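Local coordinates for protein cellulase CEL9M (Clostridium cellulolyticum, PDB 1IA6) that probably hydrolyses internal beta-1,4-glucosidic linkages in cellulose and related beta-glucans, as a family 9 glycoside hydrolase, at residues T127-P132 and A366-T371; C359-H364 and A378-H383; E121-H126 and N199-Y204; I15-N20 and V411-N416. All blocks are in the same frame, centred on the assembly; numbering follows the deposited sequence.

Interaction 1: T127-P132 and A366-T371; sequences TYWGAP and AANGYT
Trp129 and Asn368 each hold CG anti to the backbone N (chi1 -171° and -180°), and their side chains cross at about a right angle, with indole and amide planes 78° apart. The indole offers its edge: Trp129 NE1 donates to Asn368 OD1 over 3.2 Å, and the oxygen lies in the ring plane. Relative to the amide, this donor stands above the carbonyl plane. Tyr370 N reaches the same oxygen from the opposite face, closing an Asx turn, so OD1 is gripped by two N-H groups and the amide is held between them. Next to the bonded nitrogen, Trp129 CD1 comes within 3.1 Å of Tyr370 O, again at the ring edge, while Trp129 CZ2 packs on Asn368 CB at 3.8 Å. Thr371 CA lies 3.6 Å from Trp129 O, continuing the contact along the backbone. At the other end Pro132 CD rests on Ala366 CB (3.8 Å), and Pro132 also touches the zinc ligand His55. Arg365 NE, from the first residue of helix 365-368, is bonded to Tyr128 O. The loop between helix 122-125 and strand 143-145 is thereby fastened to helix 365-368 and the turn that follows it, where Gly369 leaves helical geometry with positive phi.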
loop_
_atom_site.group_PDB
_atom_site.type_symbol
_atom_site.label_atom_id
_atom_site.label_comp_id
_atom_site.label_asym_id
_atom_site.label_seq_id
_atom_site.Cartn_x
_atom_site.Cartn_y
_atom_site.Cartn_z
ATOM N N THR A 127 -22.617 -6.458 -1.529
ATOM C CA THR A 127 -24.057 -6.411 -1.277
ATOM C C THR A 127 -24.305 -6.549 0.221
ATOM O O THR A 127 -25.427 -6.371 0.697
ATOM C CB THR A 127 -24.816 -7.546 -1.997
ATOM O OG1 THR A 127 -24.359 -8.814 -1.510
ATOM C CG2 THR A 127 -24.599 -7.467 -3.500
ATOM N N TYR A 128 -23.246 -6.867 0.959
ATOM C CA TYR A 128 -23.329 -7.039 2.405
ATOM C C TYR A 128 -22.835 -5.794 3.134
ATOM O O TYR A 128 -21.836 -5.196 2.745
ATOM C CB TYR A 128 -22.473 -8.239 2.834
ATOM C CG TYR A 128 -22.317 -8.405 4.336
ATOM C CD1 TYR A 128 -23.333 -8.969 5.110
ATOM C CD2 TYR A 128 -21.152 -7.988 4.983
ATOM C CE1 TYR A 128 -23.192 -9.115 6.493
ATOM C CE2 TYR A 128 -21.002 -8.126 6.363
ATOM C CZ TYR A 128 -22.026 -8.691 7.111
ATOM O OH TYR A 128 -21.881 -8.823 8.472
ATOM N N TRP A 129 -23.549 -5.398 4.182
ATOM C CA TRP A 129 -23.132 -4.258 4.985
ATOM C C TRP A 129 -23.364 -4.595 6.448
ATOM O O TRP A 129 -24.497 -4.639 6.924
ATOM C CB TRP A 129 -23.884 -2.977 4.612
ATOM C CG TRP A 129 -23.292 -1.768 5.294
ATOM C CD1 TRP A 129 -23.521 -1.354 6.576
ATOM C CD2 TRP A 129 -22.294 -0.882 4.760
ATOM N NE1 TRP A 129 -22.725 -0.272 6.877
ATOM C CE2 TRP A 129 -21.963 0.038 5.781
ATOM C CE3 TRP A 129 -21.645 -0.781 3.521
ATOM C CZ2 TRP A 129 -21.012 1.050 5.600
ATOM C CZ3 TRP A 129 -20.698 0.226 3.340
ATOM C CH2 TRP A 129 -20.393 1.127 4.379
ATOM N N GLY A 130 -22.264 -4.849 7.145
ATOM C CA GLY A 130 -22.303 -5.202 8.549
ATOM C C GLY A 130 -20.880 -5.508 8.973
ATOM O O GLY A 130 -19.958 -5.381 8.163
ATOM N N ALA A 131 -20.694 -5.911 10.224
ATOM C CA ALA A 131 -19.361 -6.222 10.732
ATOM C C ALA A 131 -18.779 -7.458 10.055
ATOM O O ALA A 131 -19.495 -8.414 9.761
ATOM C CB ALA A 131 -19.415 -6.436 12.241
ATOM N N PRO A 132 -17.464 -7.450 9.786
ATOM C CA PRO A 132 -16.855 -8.614 9.140
ATOM C C PRO A 132 -16.975 -9.860 10.012
ATOM O O PRO A 132 -17.025 -10.977 9.506
ATOM C CB PRO A 132 -15.403 -8.179 8.929
ATOM C CG PRO A 132 -15.171 -7.183 10.033
ATOM C CD PRO A 132 -16.465 -6.393 10.023
ATOM N N ALA A 366 -16.751 -2.036 9.019
ATOM C CA ALA A 366 -16.477 -2.274 10.436
ATOM C C ALA A 366 -16.580 -0.998 11.275
ATOM O O ALA A 366 -17.242 -0.987 12.315
ATOM C CB ALA A 366 -15.098 -2.908 10.604
ATOM N N ALA A 367 -15.929 0.073 10.828
ATOM C CA ALA A 367 -15.963 1.340 11.559
ATOM C C ALA A 367 -17.372 1.930 11.628
ATOM O O ALA A 367 -17.770 2.477 12.655
ATOM C CB ALA A 367 -15.006 2.351 10.916
ATOM N N ASN A 368 -18.123 1.820 10.537
ATOM C CA ASN A 368 -19.483 2.352 10.503
ATOM C C ASN A 368 -20.297 1.759 11.657
ATOM O O ASN A 368 -20.982 2.484 12.384
ATOM C CB ASN A 368 -20.133 2.040 9.155
ATOM C CG ASN A 368 -21.546 2.572 9.055
ATOM O OD1 ASN A 368 -22.509 1.831 9.218
ATOM N ND2 ASN A 368 -21.675 3.869 8.798
ATOM N N GLY A 369 -20.214 0.440 11.814
ATOM C CA GLY A 369 -20.895 -0.238 12.904
ATOM C C GLY A 369 -22.392 -0.470 12.807
ATOM O O GLY A 369 -22.990 -0.999 13.745
ATOM N N TYR A 370 -23.001 -0.088 11.691
ATOM C CA TYR A 370 -24.437 -0.272 11.509
ATOM C C TYR A 370 -24.722 -1.255 10.380
ATOM O O TYR A 370 -23.813 -1.668 9.662
ATOM C CB TYR A 370 -25.103 1.070 11.192
ATOM C CG TYR A 370 -24.981 2.091 12.299
ATOM C CD1 TYR A 370 -25.707 1.955 13.482
ATOM C CD2 TYR A 370 -24.129 3.185 12.171
ATOM C CE1 TYR A 370 -25.587 2.884 14.511
ATOM C CE2 TYR A 370 -23.999 4.120 13.195
ATOM C CZ TYR A 370 -24.731 3.963 14.360
ATOM O OH TYR A 370 -24.606 4.884 15.372
ATOM N N THR A 371 -25.988 -1.632 10.234
ATOM C CA THR A 371 -26.397 -2.554 9.180
ATOM C C THR A 371 -27.505 -1.911 8.347
ATOM O O THR A 371 -27.565 -0.684 8.220
ATOM C CB THR A 371 -26.906 -3.884 9.771
ATOM O OG1 THR A 371 -28.003 -3.629 10.657
ATOM C CG2 THR A 371 -25.794 -4.582 10.541
#

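Interaction 2: C359-H364 and A378-H383; sequences CIHPHH and AKPAKH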
loop_
_atom_site.group_PDB
_atom_site.type_symbol
_atom_site.label_atom_id
_atom_site.label_comp_id
_atom_site.label_asym_id
_atom_site.label_seq_id
_atom_site.Cartn_x
_atom_site.Cartn_y
_atom_site.Cartn_z
ATOM N N CYS A 359 -13.064 13.518 9.005
ATOM C CA CYS A 359 -14.198 12.849 8.370
ATOM C C CYS A 359 -14.962 11.949 9.344
ATOM O O CYS A 359 -14.362 11.144 10.052
ATOM C CB CYS A 359 -13.679 12.026 7.185
ATOM S SG CYS A 359 -14.914 11.034 6.318
ATOM N N ILE A 360 -16.287 12.082 9.378
ATOM C CA ILE A 360 -17.102 11.267 10.276
ATOM C C ILE A 360 -17.913 10.202 9.541
ATOM O O ILE A 360 -18.600 9.394 10.173
ATOM C CB ILE A 360 -18.083 12.136 11.106
ATOM C CG1 ILE A 360 -19.056 12.857 10.175
ATOM C CG2 ILE A 360 -17.308 13.133 11.953
ATOM C CD1 ILE A 360 -20.131 13.652 10.905
ATOM N N HIS A 361 -17.820 10.196 8.213
ATOM C CA HIS A 361 -18.542 9.235 7.381
ATOM C C HIS A 361 -17.619 8.371 6.513
ATOM O O HIS A 361 -17.827 8.263 5.307
ATOM C CB HIS A 361 -19.523 9.973 6.461
ATOM C CG HIS A 361 -20.700 10.567 7.171
ATOM N ND1 HIS A 361 -21.817 9.831 7.508
ATOM C CD2 HIS A 361 -20.938 11.829 7.604
ATOM C CE1 HIS A 361 -22.691 10.612 8.117
ATOM N NE2 HIS A 361 -22.182 11.830 8.188
ATOM N N PRO A 362 -16.592 7.744 7.107
ATOM C CA PRO A 362 -15.713 6.917 6.269
ATOM C C PRO A 362 -16.465 5.738 5.644
ATOM O O PRO A 362 -17.338 5.147 6.279
ATOM C CB PRO A 362 -14.638 6.459 7.249
ATOM C CG PRO A 362 -15.405 6.352 8.550
ATOM C CD PRO A 362 -16.232 7.624 8.531
ATOM N N HIS A 363 -16.138 5.410 4.397
ATOM C CA HIS A 363 -16.777 4.286 3.720
ATOM C C HIS A 363 -16.061 3.028 4.203
ATOM O O HIS A 363 -15.196 2.485 3.518
ATOM C CB HIS A 363 -16.634 4.434 2.205
ATOM C CG HIS A 363 -17.381 3.400 1.426
ATOM N ND1 HIS A 363 -18.735 3.189 1.580
ATOM C CD2 HIS A 363 -16.967 2.515 0.489
ATOM C CE1 HIS A 363 -19.121 2.217 0.773
ATOM N NE2 HIS A 363 -18.068 1.791 0.100
ATOM N N HIS A 364 -16.427 2.575 5.397
ATOM C CA HIS A 364 -15.797 1.411 6.010
ATOM C C HIS A 364 -16.849 0.668 6.834
ATOM O O HIS A 364 -17.395 1.204 7.798
ATOM C CB HIS A 364 -14.635 1.898 6.886
ATOM C CG HIS A 364 -13.739 0.810 7.394
ATOM N ND1 HIS A 364 -14.021 0.080 8.528
ATOM C CD2 HIS A 364 -12.545 0.357 6.944
ATOM C CE1 HIS A 364 -13.038 -0.773 8.757
ATOM N NE2 HIS A 364 -12.129 -0.625 7.810
ATOM N N ALA A 378 -26.240 4.942 6.921
ATOM C CA ALA A 378 -26.124 6.341 6.523
ATOM C C ALA A 378 -25.716 7.246 7.685
ATOM O O ALA A 378 -25.334 8.398 7.475
ATOM C CB ALA A 378 -27.442 6.820 5.931
ATOM N N LYS A 379 -25.800 6.728 8.906
ATOM C CA LYS A 379 -25.433 7.499 10.089
ATOM C C LYS A 379 -23.915 7.604 10.200
ATOM O O LYS A 379 -23.187 6.850 9.555
ATOM C CB LYS A 379 -25.981 6.827 11.352
ATOM C CG LYS A 379 -27.495 6.684 11.387
ATOM C CD LYS A 379 -27.949 5.933 12.636
ATOM C CE LYS A 379 -27.599 6.692 13.909
ATOM N NZ LYS A 379 -28.039 5.968 15.139
ATOM N N PRO A 380 -23.420 8.550 11.017
ATOM C CA PRO A 380 -21.976 8.728 11.198
ATOM C C PRO A 380 -21.372 7.461 11.796
ATOM O O PRO A 380 -22.013 6.788 12.605
ATOM C CB PRO A 380 -21.892 9.909 12.161
ATOM C CG PRO A 380 -23.128 10.699 11.832
ATOM C CD PRO A 380 -24.167 9.617 11.706
ATOM N N ALA A 381 -20.145 7.142 11.398
ATOM C CA ALA A 381 -19.458 5.953 11.893
ATOM C C ALA A 381 -19.498 5.857 13.416
ATOM O O ALA A 381 -19.164 6.811 14.117
ATOM C CB ALA A 381 -18.014 5.951 11.412
ATOM N N LYS A 382 -19.899 4.694 13.918
ATOM C CA LYS A 382 -19.990 4.453 15.354
ATOM C C LYS A 382 -18.608 4.392 16.003
ATOM O O LYS A 382 -18.427 4.838 17.137
ATOM C CB LYS A 382 -20.738 3.139 15.609
ATOM C CG LYS A 382 -21.034 2.843 17.071
ATOM C CD LYS A 382 -21.732 1.493 17.236
ATOM C CE LYS A 382 -23.059 1.445 16.489
ATOM N NZ LYS A 382 -23.703 0.098 16.565
ATOM N N HIS A 383 -17.633 3.852 15.276
ATOM C CA HIS A 383 -16.272 3.712 15.792
ATOM C C HIS A 383 -15.272 4.638 15.099
ATOM O O HIS A 383 -15.435 4.971 13.930
ATOM C CB HIS A 383 -15.824 2.259 15.636
ATOM C CG HIS A 383 -16.773 1.271 16.240
ATOM N ND1 HIS A 383 -16.998 1.191 17.597
ATOM C CD2 HIS A 383 -17.567 0.334 15.669
ATOM C CE1 HIS A 383 -17.889 0.247 17.838
ATOM N NE2 HIS A 383 -18.252 -0.289 16.687
HETATM O O HOH W 1 -17.945 9.011 13.075
HETATM O O HOH W 2 -21.736 7.065 7.254
#
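The tight part of this contact centres on Ile360 O, which accepts from Ala381 N over 3.0 Å, the donor sitting nearly on the line of the carbonyl bond (C=O...N 172°). Just beyond, Ala381 CB points toward the facing loop and packs on Pro362 CD at 3.8 Å. With CG anti to its carbonyl carbon (chi1 -71°), beside the backbone N, His361 lies side by side with Pro380, pointing the same way, and His361 CE1 is 3.7 Å from Pro380 CG. The same CE1 edge is 3.5 Å from Ala378 O, near the ring plane. The solvent side is looser. Ile360 CD1 approaches Pro380 CG only to 4.3 Å, and two waters bridge the loops: one donates to both Ile360 O and Ala381 O, the other joins His361 ND1 (2.8 Å), in the ring plane, to Lys379 O. Ile360 N is bonded to OD2 of Asp401, predicted to be an active-site residue, whose OD1 is weakly bonded to His361 N. Two irregular loops clasped beside a probable catalytic aspartate fit the loop-built active-site face of a family 9 cellulase.

Interaction 3: E121-H126 and N199-Y204; sequences EGNADH and NGQSFY
Gln201 uses both ends of its amide against Glu121 and Gly122 in the bonds across the segments: Gln201 NE2 donates to Glu121 OE2 over 2.8 Å at 165°, and Gln201 OE1 accepts from Gly122 N over 2.9 Å. The first bond runs in the Gln201 amide plane and takes the anti lone pair of OE2; the second meets a lone pair of OE1 in the carbonyl plane. Carboxylate and amide planes stand 82° apart. Capping bonds lie within the first segment. Glu121 is the N-cap of helix 122-125; a bend at chi2 (-75°), which turns CD, folds its side chain back, and OE1 accepts from Ala124 N (2.8 Å) and OE2 from Asn123 N (2.9 Å), both donors standing above the carboxylate plane. Aromatic packing is the third kind. His126 and Phe203 meet tip to tip in an offset edge-to-face pair, the histidine edge toward the phenylalanine face, with centroids 5.0 Å apart. Phe203 CE2 also nestles 3.4 Å from Gly122 CA, which carries no side chain. One water bonds to Ser202 OG and, weakly, accepts from Asn123 ND2. Outside, Gln118 NE2 also donates to Gln201 OE1, and His126 NE2 is bonded to Asp59 OD2. Three sound N-H bonds, from Gln201 NE2, Asn123 N and Ala124 N, and a weak one from Asn123 ND2 meet the Glu121 carboxylate at a helix N-terminus, which would be expected to favour its anionic form.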
loop_
_atom_site.group_PDB
_atom_site.type_symbol
_atom_site.label_atom_id
_atom_site.label_comp_id
_atom_site.label_asym_id
_atom_site.label_seq_id
_atom_site.Cartn_x
_atom_site.Cartn_y
_atom_site.Cartn_z
ATOM N N GLU A 121 -15.450 -12.675 -3.400
ATOM C CA GLU A 121 -15.897 -12.252 -4.723
ATOM C C GLU A 121 -16.458 -10.844 -4.532
ATOM O O GLU A 121 -17.419 -10.647 -3.789
ATOM C CB GLU A 121 -16.969 -13.219 -5.243
ATOM C CG GLU A 121 -17.332 -13.041 -6.709
ATOM C CD GLU A 121 -18.191 -11.822 -6.955
ATOM O OE1 GLU A 121 -19.313 -11.766 -6.409
ATOM O OE2 GLU A 121 -17.750 -10.920 -7.691
ATOM N N GLY A 122 -15.831 -9.874 -5.193
ATOM C CA GLY A 122 -16.218 -8.478 -5.064
ATOM C C GLY A 122 -17.679 -8.075 -5.157
ATOM O O GLY A 122 -18.178 -7.330 -4.312
ATOM N N ASN A 123 -18.370 -8.541 -6.189
ATOM C CA ASN A 123 -19.772 -8.181 -6.370
ATOM C C ASN A 123 -20.655 -8.596 -5.201
ATOM O O ASN A 123 -21.428 -7.789 -4.686
ATOM C CB ASN A 123 -20.298 -8.787 -7.669
ATOM C CG ASN A 123 -19.554 -8.276 -8.879
ATOM O OD1 ASN A 123 -19.559 -7.075 -9.154
ATOM N ND2 ASN A 123 -18.898 -9.178 -9.606
ATOM N N ALA A 124 -20.533 -9.851 -4.784
ATOM C CA ALA A 124 -21.330 -10.369 -3.678
ATOM C C ALA A 124 -20.948 -9.736 -2.347
ATOM O O ALA A 124 -21.813 -9.386 -1.544
ATOM C CB ALA A 124 -21.183 -11.883 -3.594
ATOM N N ASP A 125 -19.649 -9.590 -2.109
ATOM C CA ASP A 125 -19.185 -9.003 -0.858
ATOM C C ASP A 125 -19.756 -7.606 -0.651
ATOM O O ASP A 125 -20.099 -7.225 0.466
ATOM C CB ASP A 125 -17.658 -8.929 -0.838
ATOM C CG ASP A 125 -17.123 -8.384 0.470
ATOM O OD1 ASP A 125 -17.271 -9.066 1.501
ATOM O OD2 ASP A 125 -16.562 -7.271 0.465
ATOM N N HIS A 126 -19.871 -6.850 -1.735
ATOM C CA HIS A 126 -20.377 -5.488 -1.653
ATOM C C HIS A 126 -21.876 -5.359 -1.407
ATOM O O HIS A 126 -22.357 -4.268 -1.103
ATOM C CB HIS A 126 -19.965 -4.720 -2.909
ATOM C CG HIS A 126 -18.485 -4.527 -3.025
ATOM N ND1 HIS A 126 -17.893 -3.925 -4.114
ATOM C CD2 HIS A 126 -17.480 -4.844 -2.176
ATOM C CE1 HIS A 126 -16.584 -3.879 -3.928
ATOM N NE2 HIS A 126 -16.307 -4.430 -2.760
ATOM N N ASN A 199 -5.550 -11.437 -12.238
ATOM C CA ASN A 199 -6.958 -11.051 -12.268
ATOM C C ASN A 199 -7.378 -10.292 -11.012
ATOM O O ASN A 199 -6.995 -10.652 -9.901
ATOM C CB ASN A 199 -7.842 -12.295 -12.410
ATOM C CG ASN A 199 -7.566 -13.074 -13.686
ATOM O OD1 ASN A 199 -7.733 -12.556 -14.789
ATOM N ND2 ASN A 199 -7.142 -14.327 -13.537
ATOM N N GLY A 200 -8.178 -9.248 -11.198
ATOM C CA GLY A 200 -8.662 -8.465 -10.075
ATOM C C GLY A 200 -10.106 -8.060 -10.308
ATOM O O GLY A 200 -10.593 -7.079 -9.737
ATOM N N GLN A 201 -10.797 -8.836 -11.139
ATOM C CA GLN A 201 -12.182 -8.554 -11.490
ATOM C C GLN A 201 -12.226 -7.143 -12.070
ATOM O O GLN A 201 -11.238 -6.681 -12.636
ATOM C CB GLN A 201 -13.086 -8.674 -10.257
ATOM C CG GLN A 201 -13.092 -10.079 -9.646
ATOM C CD GLN A 201 -14.204 -10.278 -8.628
ATOM O OE1 GLN A 201 -14.042 -9.989 -7.441
ATOM N NE2 GLN A 201 -15.350 -10.763 -9.095
ATOM N N SER A 202 -13.350 -6.448 -11.940
ATOM C CA SER A 202 -13.434 -5.096 -12.484
ATOM C C SER A 202 -12.961 -4.068 -11.462
ATOM O O SER A 202 -12.900 -2.872 -11.748
ATOM C CB SER A 202 -14.874 -4.784 -12.903
ATOM O OG SER A 202 -15.743 -4.808 -11.784
ATOM N N PHE A 203 -12.610 -4.546 -10.274
ATOM C CA PHE A 203 -12.177 -3.677 -9.186
ATOM C C PHE A 203 -10.724 -3.258 -9.304
ATOM O O PHE A 203 -10.381 -2.100 -9.066
ATOM C CB PHE A 203 -12.426 -4.386 -7.856
ATOM C CG PHE A 203 -13.853 -4.807 -7.674
ATOM C CD1 PHE A 203 -14.841 -3.861 -7.420
ATOM C CD2 PHE A 203 -14.223 -6.137 -7.824
ATOM C CE1 PHE A 203 -16.178 -4.235 -7.326
ATOM C CE2 PHE A 203 -15.558 -6.519 -7.731
ATOM C CZ PHE A 203 -16.536 -5.565 -7.482
ATOM N N TYR A 204 -9.870 -4.204 -9.667
ATOM C CA TYR A 204 -8.456 -3.911 -9.831
ATOM C C TYR A 204 -7.975 -4.428 -11.174
ATOM O O TYR A 204 -7.363 -5.489 -11.269
ATOM C CB TYR A 204 -7.657 -4.529 -8.683
ATOM C CG TYR A 204 -7.818 -3.754 -7.392
ATOM C CD1 TYR A 204 -7.097 -2.581 -7.170
ATOM C CD2 TYR A 204 -8.734 -4.160 -6.421
ATOM C CE1 TYR A 204 -7.286 -1.825 -6.014
ATOM C CE2 TYR A 204 -8.931 -3.413 -5.260
ATOM C CZ TYR A 204 -8.204 -2.247 -5.065
ATOM O OH TYR A 204 -8.390 -1.500 -3.926
HETATM O O HOH W 3 -16.488 -7.635 -11.330
#

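Interaction 4: I15-N20 and V411-N416; sequences IFFDAN and VALDYN
Asn20 ND2 is gripped by two backbone carbonyls, His55 O and Ala57 O, while toward the facing segment it meets a methyl, Leu413 CD2, at 4.1 Å. The other end of this amide, OD1, is bonded to His364 NE2, so the polar tip is spent on neighbouring loops and the contact itself is made by apolar and flat groups. Asn416 supplies the main one. Its amide stacks on the Phe16 ring with the planes 25° apart; Asn416 CG is 3.4 Å from Phe16 CD2, and Asn416 OD1 lies over the same ring face near the rim. Phe16 holds CG anti to the backbone N (chi1 163°), which starts its ring toward the helix. Asn416 ND2 passes 3.5 Å from Phe16 CB and is bonded beyond the contact to Gly387 O. Phe17 completes the cluster. Its CD1 edge meets Leu413 CD2 at 3.7 Å, and its CZ touches Asn416 CB at 3.7 Å, ring and amide standing perpendicular. Phe16 CD2 sits above the centre of the Phe17 face, so the two rings and the asparagine form one continuous packed unit. Ala412 is the N-cap of helix 413-429, and its O lies 3.9 Å from Phe16 CE2. Leu413 and Phe17 also touch helix 64-80. The contact joins the segment after helix 6-15 to helix 413-429 within the alpha barrel of this family 9 module, just after the predicted active-site Glu410: dispersion and amide-ring stacking hold the buried interface, while the asparagine amides find hydrogen-bonding partners in other loops.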
loop_
_atom_site.group_PDB
_atom_site.type_symbol
_atom_site.label_atom_id
_atom_site.label_comp_id
_atom_site.label_asym_id
_atom_site.label_seq_id
_atom_site.Cartn_x
_atom_site.Cartn_y
_atom_site.Cartn_z
ATOM N N ILE A 15 -1.360 2.343 12.847
ATOM C CA ILE A 15 -2.452 1.752 13.616
ATOM C C ILE A 15 -3.661 1.426 12.742
ATOM O O ILE A 15 -4.368 0.445 12.985
ATOM C CB ILE A 15 -2.878 2.706 14.759
ATOM C CG1 ILE A 15 -1.916 2.548 15.939
ATOM C CG2 ILE A 15 -4.317 2.443 15.171
ATOM C CD1 ILE A 15 -2.039 3.656 16.984
ATOM N N PHE A 16 -3.894 2.251 11.728
ATOM C CA PHE A 16 -5.013 2.048 10.810
ATOM C C PHE A 16 -5.158 0.604 10.334
ATOM O O PHE A 16 -6.261 0.068 10.288
ATOM C CB PHE A 16 -4.855 2.942 9.577
ATOM C CG PHE A 16 -5.719 2.527 8.421
ATOM C CD1 PHE A 16 -7.094 2.728 8.455
ATOM C CD2 PHE A 16 -5.162 1.891 7.313
ATOM C CE1 PHE A 16 -7.903 2.302 7.406
ATOM C CE2 PHE A 16 -5.962 1.461 6.260
ATOM C CZ PHE A 16 -7.334 1.666 6.306
ATOM N N PHE A 17 -4.044 -0.021 9.972
ATOM C CA PHE A 17 -4.085 -1.384 9.459
ATOM C C PHE A 17 -4.772 -2.396 10.366
ATOM O O PHE A 17 -5.309 -3.393 9.884
ATOM C CB PHE A 17 -2.669 -1.822 9.085
ATOM C CG PHE A 17 -2.120 -1.074 7.903
ATOM C CD1 PHE A 17 -2.480 -1.436 6.608
ATOM C CD2 PHE A 17 -1.311 0.042 8.084
ATOM C CE1 PHE A 17 -2.047 -0.696 5.509
ATOM C CE2 PHE A 17 -0.873 0.791 6.993
ATOM C CZ PHE A 17 -1.242 0.422 5.704
ATOM N N ASP A 18 -4.774 -2.133 11.672
ATOM C CA ASP A 18 -5.436 -3.016 12.627
ATOM C C ASP A 18 -6.931 -3.129 12.306
ATOM O O ASP A 18 -7.555 -4.159 12.567
ATOM C CB ASP A 18 -5.281 -2.476 14.063
ATOM C CG ASP A 18 -4.022 -2.980 14.753
ATOM O OD1 ASP A 18 -3.172 -3.599 14.083
ATOM O OD2 ASP A 18 -3.884 -2.747 15.979
ATOM N N ALA A 19 -7.508 -2.074 11.739
ATOM C CA ALA A 19 -8.938 -2.083 11.425
ATOM C C ALA A 19 -9.312 -3.030 10.294
ATOM O O ALA A 19 -10.473 -3.419 10.165
ATOM C CB ALA A 19 -9.413 -0.670 11.084
ATOM N N ASN A 20 -8.336 -3.401 9.474
ATOM C CA ASN A 20 -8.609 -4.280 8.343
ATOM C C ASN A 20 -8.081 -5.705 8.469
ATOM O O ASN A 20 -8.213 -6.498 7.533
ATOM C CB ASN A 20 -8.083 -3.636 7.057
ATOM C CG ASN A 20 -9.029 -2.572 6.514
ATOM O OD1 ASN A 20 -9.707 -1.888 7.281
ATOM N ND2 ASN A 20 -9.071 -2.425 5.190
ATOM N N VAL A 411 -11.534 4.727 1.964
ATOM C CA VAL A 411 -10.291 4.455 2.688
ATOM C C VAL A 411 -9.816 3.103 2.155
ATOM O O VAL A 411 -10.632 2.297 1.721
ATOM C CB VAL A 411 -10.517 4.347 4.214
ATOM C CG1 VAL A 411 -11.057 5.665 4.751
ATOM C CG2 VAL A 411 -11.483 3.202 4.526
ATOM N N ALA A 412 -8.510 2.848 2.175
ATOM C CA ALA A 412 -8.013 1.579 1.652
ATOM C C ALA A 412 -6.571 1.306 2.038
ATOM O O ALA A 412 -5.830 2.217 2.398
ATOM C CB ALA A 412 -8.143 1.564 0.135
ATOM N N LEU A 413 -6.179 0.038 1.944
ATOM C CA LEU A 413 -4.815 -0.359 2.266
ATOM C C LEU A 413 -3.793 0.427 1.447
ATOM O O LEU A 413 -2.839 0.970 2.002
ATOM C CB LEU A 413 -4.604 -1.849 1.986
ATOM C CG LEU A 413 -5.360 -2.886 2.814
ATOM C CD1 LEU A 413 -4.964 -4.290 2.344
ATOM C CD2 LEU A 413 -5.041 -2.704 4.287
ATOM N N ASP A 414 -3.993 0.491 0.131
ATOM C CA ASP A 414 -3.036 1.184 -0.723
ATOM C C ASP A 414 -2.962 2.688 -0.467
ATOM O O ASP A 414 -1.948 3.321 -0.758
ATOM C CB ASP A 414 -3.307 0.887 -2.209
ATOM C CG ASP A 414 -4.516 1.621 -2.758
ATOM O OD1 ASP A 414 -5.658 1.293 -2.371
ATOM O OD2 ASP A 414 -4.318 2.531 -3.590
ATOM N N TYR A 415 -4.023 3.256 0.095
ATOM C CA TYR A 415 -4.034 4.683 0.415
ATOM C C TYR A 415 -3.038 4.930 1.546
ATOM O O TYR A 415 -2.157 5.788 1.449
ATOM C CB TYR A 415 -5.417 5.122 0.903
ATOM C CG TYR A 415 -6.479 5.319 -0.158
ATOM C CD1 TYR A 415 -6.400 4.689 -1.399
ATOM C CD2 TYR A 415 -7.597 6.112 0.109
ATOM C CE1 TYR A 415 -7.411 4.844 -2.349
ATOM C CE2 TYR A 415 -8.612 6.274 -0.830
ATOM C CZ TYR A 415 -8.514 5.638 -2.054
ATOM O OH TYR A 415 -9.523 5.790 -2.973
ATOM N N ASN A 416 -3.190 4.169 2.627
ATOM C CA ASN A 416 -2.321 4.324 3.785
ATOM C C ASN A 416 -0.883 3.863 3.616
ATOM O O ASN A 416 0.005 4.358 4.307
ATOM C CB ASN A 416 -2.933 3.632 5.004
ATOM C CG ASN A 416 -3.820 4.565 5.805
ATOM O OD1 ASN A 416 -4.844 5.035 5.315
ATOM N ND2 ASN A 416 -3.418 4.852 7.040
#

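Interactions 1 and 2 form one loop cluster: Asn368 O accepts from Lys382 N (2.9 Å) and Ala367 O from His383 N (3.0 Å). Interaction 2 touches interaction 4 through His364, whose NE2 is 2.8 Å from Asn20 OD1 and whose CD2 is 3.9 Å from Val411 CG2. Interaction 3 adjoins interaction 1 in sequence; interactions 1, 2 and 3 all lie within the chain loop that interaction 4 closes. Two predicted active-site residues lie close: the side chain of Asp401 about 3 Å from that of Ile360, and that of Glu410 about 6, 7 and 8 Å from those of Ala412, His126 and Pro362. The zinc ion is about 5 Å from the Pro132 side chain.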